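Local coordinates for Plm1 (Streptomyces sp. HK803, PDB 4HXY), which is the first-module ketoreductase of phoslactomycin biosynthesis and probably uses NADPH to reduce the beta-keto group of the growing polyketide chain, at residues V24-L30 against L41-T47; W86-A92 against G127-E133; R171-T175 against P428-F433. The contacts are given in a common frame with arbitrary orientation. Where two conformers were deposited one is given. Residue numbers count along the deposited sequence, not the author numbering.

Contact 1: V24-L30 against L41-T47; sequences VPGNWLL and LFDDPLT
An extended segment, Val24-Leu30, enters strand 28-32 and runs beside the irregular loop Leu41-Thr47. The two run in the same direction and share a single beta bridge, Leu29 with Leu46 (CA-CA 4.5 Å). Leu41 O accepts a hydrogen bond from Val24 N at 2.9 Å. Phe42 (chi1 m) sets its ring against side chains: CE1 lies 3.7 Å from Val24 CB and 3.5 Å from Trp28 CG, and Leu30 CD1 sits over the face, 4.2 Å from the centroid. At Asp43 the chains part, and three waters link its backbone to Gly26 O. Asp44 has positive phi and psi (51/52), a kink in the loop before Pro45. Pro45 CB meets Leu30 CD2 at 3.6 Å. In the parallel bridge pattern, Leu46 bonds on either side of Leu29: Leu46 N to Trp28 O (2.7 Å) and Leu30 N to Leu46 O (2.9 Å). The loop thus borders strand 28-32, which pairs on with strand 59-63, while helix 137-148 packs against Val24, Pro25 and Leu41.

Contact 2: W86-A92 against G127-E133; sequences WCVTSRA and GLVDLPE
Strands 86-90 and 127-131 run parallel, their axes 4.4 Å apart at closest and crossing at -28°. The register pairs Trp86 with Gly127, Cys87 with Leu128, Val88 with Val129 and Thr89 with Asp130. Cys87 N donates to Gly127 O (2.9 Å) and Val129 N to Cys87 O (2.9 Å). Thr89 N donates to Val129 O (3.0 Å) and Leu131 N to Thr89 O (2.8 Å). The backbones of Trp86 and Val88 hydrogen-bond on the other edge, to Val60, Val62 and Ala64.

Asp130 (chi1 t) gathers donors where the strands end. Its OD1 accepts from Thr89 OG1 (chi1 p) at 2.8 Å and from Ala92 N at 2.9 Å. Its OD2 forms a salt bridge with Arg164. Thr89 OG1 in turn accepts from Trp111 NE1 of helix 105-120. A water accepts from Arg91 N (2.8 Å) and donates to Asp130 OD2 (2.7 Å) and Leu131 O (2.6 Å). Ser90 OG donates to Glu133 OE2 at 3.0 Å.

On one face, Trp86 (chi1 m) lays its six-membered ring over Gly127 CA, a CH-pi contact of 4.0 Å to the centroid. A CB on Gly127 would clash with that ring. Val88 continues this face under helix 137-148, while Val129 and Leu131 meet Val163. Cys87 and Leu128 face helix 105-120. That helix joins the two strands, making a classic beta-alpha-beta crossover of a Rossmann-like sheet.

Contact 3: R171-T175 against P428-F433; sequences RRLVT and PLFGSF
A 3-10 segment near the C-terminus, Pro428-Phe433, packs on the end of strand 167-175, which belongs to the large mixed sheet of this short-chain dehydrogenase/reductase-type ketoreductase. Arg172 and Leu429 come nearest (CA-CA 4.4 Å).

One direct backbone hydrogen bond joins the segments, Leu173 N to Leu429 O at 2.9 Å. A water extends it. It donates to Leu173 O (2.8 Å) and Leu429 O (2.9 Å) and accepts from Ser432 N (3.0 Å). Within the 3-10 segment, Gly431 N bonds to Pro428 O (3.3 Å) and Phe433 N to Phe430 O (2.9 Å).

The apolar part centres on Leu173 (chi1 t, chi2 m), whose CA-to-CB bond points toward the 3-10 segment. Leu173 CB lies 4.0 Å from Leu429 CG. Leu173 CD1 approaches Phe430 CE1 at 3.9 Å, at the ring edge, and Phe433 CE2 at 3.8 Å. Thr175 CG2 meets the edge of the Phe433 ring, 3.8 Å from CE1. Beyond the two segments, Phe433 stacks on Trp414, and Phe430 meets Phe417, Phe421 and Trp327 edge-to-face.

The charged ends have outside partners. Arg171 forms a salt bridge with Glu10, and Arg172 with Glu158. Arg172 (chi1 m, chi2 m) also folds back so that its NH1 donates to Arg171 O at 3.0 Å. At the far end, a second water accepts from Thr175 N at 3.0 Å and lies 2.8 Å from Ser432 OG.

In the fold
All three contacts reach the same large mixed sheet. Contact 2 is the most buried. Contact 1 lies farthest out, its centre about 32 Å from the centre of the chain, and waters fill part of its interface. Contact 3 is also partly buried but lies much nearer, its centre about 17 Å from that point. Contacts 1 and 2 touch through Trp28 and Trp86, and helix 137-148 packs on both. Contact 3 touches neither; its nearest atoms are about 7 Å from contact 2. Contact 2 joins neighbouring strands with regular backbone bonds. Contacts 1 and 3 instead set a strand against irregular or 3-10 chain, with fewer direct backbone bonds and more bridging waters (contact 2 has one).

Contact 1: V24-L30 against L41-T47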
loop_
_atom_site.group_PDB
_atom_site.type_symbol
_atom_site.label_atom_id
_atom_site.label_comp_id
_atom_site.label_asym_id
_atom_site.label_seq_id
_atom_site.Cartn_x
_atom_site.Cartn_y
_atom_site.Cartn_z
ATOM N N VAL A 24 29.566 4.575 11.834
ATOM C CA VAL A 24 28.691 5.745 11.941
ATOM C C VAL A 24 29.033 6.446 13.247
ATOM O O VAL A 24 28.840 5.884 14.318
ATOM C CB VAL A 24 27.192 5.359 11.936
ATOM C CG1 VAL A 24 26.331 6.606 11.992
ATOM C CG2 VAL A 24 26.853 4.524 10.708
ATOM N N PRO A 25 29.568 7.673 13.167
ATOM C CA PRO A 25 29.963 8.315 14.408
ATOM C C PRO A 25 28.781 8.868 15.168
ATOM O O PRO A 25 27.753 9.199 14.561
ATOM C CB PRO A 25 30.849 9.467 13.934
ATOM C CG PRO A 25 30.292 9.835 12.616
ATOM C CD PRO A 25 29.808 8.535 11.999
ATOM N N GLY A 26 28.951 8.981 16.480
ATOM C CA GLY A 26 28.019 9.705 17.332
ATOM C C GLY A 26 27.311 8.806 18.327
ATOM O O GLY A 26 27.640 7.626 18.490
ATOM N N ASN A 27 26.319 9.389 18.985
ATOM C CA ASN A 27 25.557 8.747 20.030
ATOM C C ASN A 27 24.182 8.395 19.453
ATOM O O ASN A 27 23.301 9.246 19.410
ATOM C CB ASN A 27 25.422 9.735 21.187
ATOM C CG ASN A 27 24.739 9.154 22.406
ATOM O OD1 ASN A 27 24.647 7.933 22.589
ATOM N ND2 ASN A 27 24.257 10.047 23.271
ATOM N N TRP A 28 24.015 7.151 19.001
ATOM C CA TRP A 28 22.786 6.746 18.321
ATOM C C TRP A 28 21.885 5.923 19.208
ATOM O O TRP A 28 22.355 5.166 20.052
ATOM C CB TRP A 28 23.083 6.006 16.997
ATOM C CG TRP A 28 23.460 6.942 15.901
ATOM C CD1 TRP A 28 24.582 7.727 15.840
ATOM C CD2 TRP A 28 22.726 7.197 14.700
ATOM N NE1 TRP A 28 24.583 8.464 14.678
ATOM C CE2 TRP A 28 23.449 8.161 13.964
ATOM C CE3 TRP A 28 21.524 6.699 14.169
ATOM C CZ2 TRP A 28 23.018 8.625 12.727
ATOM C CZ3 TRP A 28 21.095 7.176 12.961
ATOM C CH2 TRP A 28 21.839 8.132 12.250
ATOM N N LEU A 29 20.586 6.060 18.976
ATOM C CA LEU A 29 19.567 5.301 19.675
ATOM C C LEU A 29 19.048 4.222 18.714
ATOM O O LEU A 29 18.668 4.520 17.607
ATOM C CB LEU A 29 18.421 6.216 20.083
ATOM C CG LEU A 29 17.153 5.541 20.595
ATOM C CD1 LEU A 29 17.418 4.866 21.924
ATOM C CD2 LEU A 29 16.067 6.560 20.718
ATOM N N LEU A 30 19.065 2.974 19.154
ATOM C CA LEU A 30 18.646 1.878 18.305
ATOM C C LEU A 30 17.346 1.337 18.858
ATOM O O LEU A 30 17.277 0.990 20.018
ATOM C CB LEU A 30 19.727 0.793 18.281
ATOM C CG LEU A 30 20.860 0.933 17.273
ATOM C CD1 LEU A 30 21.213 2.347 16.921
ATOM C CD2 LEU A 30 22.059 0.115 17.646
ATOM N N LEU A 41 28.055 -0.937 13.778
ATOM C CA LEU A 41 28.455 0.304 13.119
ATOM C C LEU A 41 28.617 1.456 14.112
ATOM O O LEU A 41 29.254 2.463 13.796
ATOM C CB LEU A 41 27.436 0.701 12.048
ATOM C CG LEU A 41 27.430 -0.141 10.771
ATOM C CD1 LEU A 41 26.218 0.216 9.922
ATOM C CD2 LEU A 41 28.716 0.072 9.969
ATOM N N PHE A 42 28.031 1.288 15.295
ATOM C CA PHE A 42 27.900 2.333 16.290
ATOM C C PHE A 42 28.758 2.008 17.497
ATOM O O PHE A 42 28.845 0.859 17.919
ATOM C CB PHE A 42 26.444 2.448 16.744
ATOM C CG PHE A 42 25.489 2.645 15.610
ATOM C CD1 PHE A 42 25.260 3.915 15.111
ATOM C CD2 PHE A 42 24.841 1.566 15.025
ATOM C CE1 PHE A 42 24.409 4.099 14.036
ATOM C CE2 PHE A 42 23.974 1.750 13.970
ATOM C CZ PHE A 42 23.749 3.011 13.477
ATOM N N ASP A 43 29.399 3.031 18.044
ATOM C CA ASP A 43 30.126 2.869 19.284
ATOM C C ASP A 43 29.148 3.191 20.409
ATOM O O ASP A 43 28.571 4.275 20.446
ATOM C CB ASP A 43 31.350 3.797 19.318
ATOM C CG ASP A 43 32.478 3.321 18.402
ATOM O OD1 ASP A 43 32.532 2.118 18.052
ATOM O OD2 ASP A 43 33.325 4.152 18.025
ATOM N N ASP A 44 28.958 2.225 21.295
ATOM C CA ASP A 44 28.152 2.379 22.488
ATOM C C ASP A 44 26.750 2.946 22.243
ATOM O O ASP A 44 26.328 3.893 22.910
ATOM C CB ASP A 44 28.927 3.240 23.491
ATOM C CG ASP A 44 30.302 2.658 23.794
ATOM O OD1 ASP A 44 31.312 3.183 23.285
ATOM O OD2 ASP A 44 30.353 1.649 24.521
ATOM N N PRO A 45 26.011 2.337 21.304
ATOM C CA PRO A 45 24.668 2.833 21.017
ATOM C C PRO A 45 23.707 2.661 22.177
ATOM O O PRO A 45 23.870 1.758 23.004
ATOM C CB PRO A 45 24.224 1.966 19.833
ATOM C CG PRO A 45 24.958 0.679 20.002
ATOM C CD PRO A 45 26.314 1.092 20.571
ATOM N N LEU A 46 22.701 3.530 22.221
ATOM C CA LEU A 46 21.646 3.484 23.228
ATOM C C LEU A 46 20.520 2.540 22.805
ATOM O O LEU A 46 20.374 2.234 21.633
ATOM C CB LEU A 46 21.048 4.871 23.433
ATOM C CG LEU A 46 21.983 6.039 23.738
ATOM C CD1 LEU A 46 21.225 7.356 23.813
ATOM C CD2 LEU A 46 22.743 5.770 25.052
ATOM N N THR A 47 19.744 2.086 23.778
ATOM C CA THR A 47 18.491 1.354 23.537
ATOM C C THR A 47 17.360 2.095 24.231
ATOM O O THR A 47 17.596 3.063 24.969
ATOM C CB THR A 47 18.536 -0.090 24.108
ATOM O OG1 THR A 47 18.609 -0.029 25.541
ATOM C CG2 THR A 47 19.713 -0.867 23.571
HETATM O O HOH W 1 28.975 5.696 17.021
HETATM O O HOH W 2 26.161 5.292 19.059
HETATM O O HOH W 3 29.697 6.821 20.436
HETATM O O HOH W 4 26.564 6.430 23.568
#

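Contact 2: W86-A92 against G127-E133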
loop_
_atom_site.group_PDB
_atom_site.type_symbol
_atom_site.label_atom_id
_atom_site.label_comp_id
_atom_site.label_asym_id
_atom_site.label_seq_id
_atom_site.Cartn_x
_atom_site.Cartn_y
_atom_site.Cartn_z
ATOM N N TRP A 86 15.784 7.124 11.216
ATOM C CA TRP A 86 15.938 6.280 10.046
ATOM C C TRP A 86 15.376 4.916 10.369
ATOM O O TRP A 86 15.559 4.421 11.490
ATOM C CB TRP A 86 17.431 6.174 9.688
ATOM C CG TRP A 86 17.947 7.367 8.981
ATOM C CD1 TRP A 86 18.541 8.470 9.538
ATOM C CD2 TRP A 86 17.911 7.601 7.567
ATOM N NE1 TRP A 86 18.856 9.377 8.548
ATOM C CE2 TRP A 86 18.472 8.873 7.339
ATOM C CE3 TRP A 86 17.431 6.869 6.481
ATOM C CZ2 TRP A 86 18.583 9.419 6.056
ATOM C CZ3 TRP A 86 17.524 7.411 5.219
ATOM C CH2 TRP A 86 18.107 8.666 5.011
ATOM N N CYS A 87 14.706 4.307 9.395
ATOM C CA CYS A 87 14.102 2.991 9.565
ATOM C C CYS A 87 14.645 2.034 8.515
ATOM O O CYS A 87 14.539 2.316 7.311
ATOM C CB CYS A 87 12.583 3.097 9.468
ATOM S SG CYS A 87 11.745 1.508 9.693
ATOM N N VAL A 88 15.220 0.914 8.962
ATOM C CA VAL A 88 15.710 -0.120 8.035
ATOM C C VAL A 88 14.785 -1.342 8.011
ATOM O O VAL A 88 14.279 -1.779 9.040
ATOM C CB VAL A 88 17.153 -0.584 8.328
ATOM C CG1 VAL A 88 18.133 0.508 7.977
ATOM C CG2 VAL A 88 17.314 -1.035 9.796
ATOM N N THR A 89 14.556 -1.843 6.811
ATOM C CA THR A 89 13.707 -2.986 6.553
ATOM C C THR A 89 14.485 -3.950 5.658
ATOM O O THR A 89 15.602 -3.648 5.249
ATOM C CB THR A 89 12.446 -2.570 5.800
ATOM O OG1 THR A 89 12.798 -1.929 4.558
ATOM C CG2 THR A 89 11.638 -1.599 6.643
ATOM N N SER A 90 13.902 -5.116 5.416
ATOM C CA SER A 90 14.356 -6.051 4.386
ATOM C C SER A 90 13.138 -6.677 3.695
ATOM O O SER A 90 12.085 -6.886 4.320
ATOM C CB SER A 90 15.265 -7.136 4.995
ATOM O OG SER A 90 14.512 -7.939 5.870
ATOM N N ARG A 91 13.265 -6.898 2.387
ATOM C CA ARG A 91 12.225 -7.497 1.548
ATOM C C ARG A 91 10.976 -6.597 1.428
ATOM O O ARG A 91 9.928 -7.078 1.066
ATOM C CB ARG A 91 11.822 -8.905 2.058
ATOM C CG ARG A 91 12.963 -9.950 2.092
ATOM C CD ARG A 91 12.565 -11.213 2.878
ATOM N NE ARG A 91 11.398 -11.876 2.307
ATOM C CZ ARG A 91 10.490 -12.586 2.980
ATOM N NH1 ARG A 91 10.571 -12.749 4.298
ATOM N NH2 ARG A 91 9.470 -13.130 2.319
ATOM N N ALA A 92 11.121 -5.293 1.685
ATOM C CA ALA A 92 9.964 -4.394 1.774
ATOM C C ALA A 92 9.576 -3.793 0.412
ATOM O O ALA A 92 8.427 -3.393 0.216
ATOM C CB ALA A 92 10.214 -3.297 2.812
ATOM N N GLY A 127 14.468 8.812 7.034
ATOM C CA GLY A 127 14.066 8.078 5.860
ATOM C C GLY A 127 13.967 6.579 6.055
ATOM O O GLY A 127 14.111 6.057 7.178
ATOM N N LEU A 128 13.759 5.904 4.932
ATOM C CA LEU A 128 13.618 4.447 4.851
ATOM C C LEU A 128 14.763 3.880 4.031
ATOM O O LEU A 128 15.104 4.432 2.980
ATOM C CB LEU A 128 12.290 4.088 4.169
ATOM C CG LEU A 128 11.041 4.408 4.985
ATOM C CD1 LEU A 128 9.803 4.784 4.119
ATOM C CD2 LEU A 128 10.739 3.208 5.886
ATOM N N VAL A 129 15.365 2.791 4.521
ATOM C CA VAL A 129 16.361 2.045 3.761
ATOM C C VAL A 129 16.065 0.559 3.798
ATOM O O VAL A 129 16.018 -0.035 4.869
ATOM C CB VAL A 129 17.784 2.274 4.258
ATOM C CG1 VAL A 129 18.783 1.660 3.246
ATOM C CG2 VAL A 129 18.071 3.773 4.462
ATOM N N ASP A 130 15.888 -0.037 2.622
ATOM C CA ASP A 130 15.631 -1.468 2.514
ATOM C C ASP A 130 16.957 -2.193 2.208
ATOM O O ASP A 130 17.635 -1.881 1.231
ATOM C CB ASP A 130 14.580 -1.779 1.461
ATOM C CG ASP A 130 14.161 -3.239 1.492
ATOM O OD1 ASP A 130 13.420 -3.649 2.435
ATOM O OD2 ASP A 130 14.575 -3.966 0.573
ATOM N N LEU A 131 17.326 -3.134 3.062
ATOM C CA LEU A 131 18.607 -3.814 2.959
ATOM C C LEU A 131 18.373 -5.274 2.592
ATOM O O LEU A 131 17.302 -5.812 2.815
ATOM C CB LEU A 131 19.335 -3.775 4.310
ATOM C CG LEU A 131 19.585 -2.394 4.911
ATOM C CD1 LEU A 131 20.259 -2.553 6.249
ATOM C CD2 LEU A 131 20.414 -1.522 3.992
ATOM N N PRO A 132 19.389 -5.916 2.020
ATOM C CA PRO A 132 19.293 -7.361 1.872
ATOM C C PRO A 132 19.161 -8.030 3.223
ATOM O O PRO A 132 19.552 -7.460 4.241
ATOM C CB PRO A 132 20.645 -7.741 1.265
ATOM C CG PRO A 132 21.213 -6.495 0.722
ATOM C CD PRO A 132 20.690 -5.398 1.585
ATOM N N GLU A 133 18.598 -9.235 3.215
ATOM C CA GLU A 133 18.457 -10.041 4.421
ATOM C C GLU A 133 19.819 -10.291 5.076
ATOM O O GLU A 133 20.003 -10.030 6.268
ATOM C CB GLU A 133 17.785 -11.371 4.079
ATOM C CG GLU A 133 16.282 -11.310 3.861
ATOM C CD GLU A 133 15.491 -11.648 5.121
ATOM O OE1 GLU A 133 15.023 -12.805 5.237
ATOM O OE2 GLU A 133 15.348 -10.767 5.997
HETATM O O HOH W 5 15.631 -6.433 0.936
#

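Contact 3: R171-T175 against P428-F433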
loop_
_atom_site.group_PDB
_atom_site.type_symbol
_atom_site.label_atom_id
_atom_site.label_comp_id
_atom_site.label_asym_id
_atom_site.label_seq_id
_atom_site.Cartn_x
_atom_site.Cartn_y
_atom_site.Cartn_z
ATOM N N ARG A 171 13.952 5.698 -4.714
ATOM C CA ARG A 171 12.568 5.485 -5.199
ATOM C C ARG A 171 12.037 6.708 -5.931
ATOM O O ARG A 171 12.261 7.847 -5.498
ATOM C CB ARG A 171 11.658 5.177 -4.024
ATOM C CG ARG A 171 10.307 4.635 -4.411
ATOM C CD ARG A 171 9.576 4.083 -3.218
ATOM N NE ARG A 171 8.198 3.708 -3.547
ATOM C CZ ARG A 171 7.129 4.475 -3.373
ATOM N NH1 ARG A 171 7.235 5.707 -2.872
ATOM N NH2 ARG A 171 5.944 4.002 -3.738
ATOM N N ARG A 172 11.346 6.450 -7.036
ATOM C CA ARG A 172 10.732 7.491 -7.851
ATOM C C ARG A 172 9.343 7.079 -8.290
ATOM O O ARG A 172 9.038 5.871 -8.364
ATOM C CB ARG A 172 11.554 7.712 -9.101
ATOM C CG ARG A 172 12.996 8.129 -8.851
ATOM C CD ARG A 172 13.068 9.525 -8.324
ATOM N NE ARG A 172 14.462 9.955 -8.165
ATOM C CZ ARG A 172 15.120 10.082 -7.012
ATOM N NH1 ARG A 172 14.538 9.803 -5.853
ATOM N NH2 ARG A 172 16.387 10.519 -7.015
ATOM N N LEU A 173 8.499 8.068 -8.567
ATOM C CA LEU A 173 7.170 7.842 -9.134
ATOM C C LEU A 173 7.172 8.488 -10.496
ATOM O O LEU A 173 7.505 9.670 -10.606
ATOM C CB LEU A 173 6.080 8.448 -8.233
ATOM C CG LEU A 173 4.577 8.241 -8.470
ATOM C CD1 LEU A 173 4.064 9.208 -9.532
ATOM C CD2 LEU A 173 4.246 6.747 -8.792
ATOM N N VAL A 174 6.914 7.696 -11.530
ATOM C CA VAL A 174 6.941 8.178 -12.919
ATOM C C VAL A 174 5.693 7.760 -13.694
ATOM O O VAL A 174 4.984 6.835 -13.312
ATOM C CB VAL A 174 8.169 7.663 -13.659
ATOM C CG1 VAL A 174 9.449 8.274 -13.050
ATOM C CG2 VAL A 174 8.204 6.125 -13.682
ATOM N N THR A 175 5.433 8.441 -14.807
ATOM C CA THR A 175 4.402 7.996 -15.723
ATOM C C THR A 175 4.748 6.642 -16.353
ATOM O O THR A 175 5.919 6.270 -16.496
ATOM C CB THR A 175 4.143 9.010 -16.862
ATOM O OG1 THR A 175 5.320 9.147 -17.659
ATOM C CG2 THR A 175 3.709 10.364 -16.276
ATOM N N PRO A 428 12.069 14.042 -3.245
ATOM C CA PRO A 428 12.722 13.641 -4.493
ATOM C C PRO A 428 11.936 12.582 -5.280
ATOM O O PRO A 428 12.278 12.299 -6.422
ATOM C CB PRO A 428 14.066 13.099 -4.019
ATOM C CG PRO A 428 13.848 12.682 -2.629
ATOM C CD PRO A 428 12.838 13.646 -2.059
ATOM N N LEU A 429 10.897 12.013 -4.659
ATOM C CA LEU A 429 10.053 11.007 -5.308
ATOM C C LEU A 429 9.466 11.494 -6.631
ATOM O O LEU A 429 9.322 10.698 -7.564
ATOM C CB LEU A 429 8.921 10.602 -4.352
ATOM C CG LEU A 429 7.993 9.482 -4.819
ATOM C CD1 LEU A 429 8.703 8.127 -4.841
ATOM C CD2 LEU A 429 6.755 9.421 -3.931
ATOM N N PHE A 430 9.127 12.786 -6.713
ATOM C CA PHE A 430 8.424 13.331 -7.858
ATOM C C PHE A 430 9.307 14.169 -8.776
ATOM O O PHE A 430 8.807 15.008 -9.526
ATOM C CB PHE A 430 7.269 14.188 -7.367
ATOM C CG PHE A 430 6.223 13.432 -6.639
ATOM C CD1 PHE A 430 5.452 12.503 -7.315
ATOM C CD2 PHE A 430 5.985 13.640 -5.286
ATOM C CE1 PHE A 430 4.463 11.798 -6.667
ATOM C CE2 PHE A 430 4.985 12.927 -4.640
ATOM C CZ PHE A 430 4.235 12.013 -5.334
ATOM N N GLY A 431 10.613 13.910 -8.759
ATOM C CA GLY A 431 11.541 14.645 -9.632
ATOM C C GLY A 431 11.129 14.791 -11.093
ATOM O O GLY A 431 11.360 15.831 -11.715
ATOM N N SER A 432 10.481 13.764 -11.646
ATOM C CA SER A 432 10.116 13.760 -13.060
ATOM C C SER A 432 8.952 14.714 -13.395
ATOM O O SER A 432 8.674 14.972 -14.569
ATOM C CB SER A 432 9.779 12.343 -13.510
ATOM O OG SER A 432 8.567 11.885 -12.933
ATOM N N PHE A 433 8.305 15.250 -12.365
ATOM C CA PHE A 433 7.212 16.219 -12.512
ATOM C C PHE A 433 7.628 17.653 -12.155
ATOM O O PHE A 433 6.812 18.575 -12.209
ATOM C CB PHE A 433 5.994 15.763 -11.688
ATOM C CG PHE A 433 5.531 14.388 -12.063
ATOM C CD1 PHE A 433 4.765 14.186 -13.212
ATOM C CD2 PHE A 433 5.916 13.292 -11.323
ATOM C CE1 PHE A 433 4.382 12.912 -13.591
ATOM C CE2 PHE A 433 5.545 12.018 -11.694
ATOM C CZ PHE A 433 4.767 11.823 -12.818
HETATM O O HOH W 6 9.823 11.130 -10.351
HETATM O O HOH W 7 7.246 10.795 -15.209
#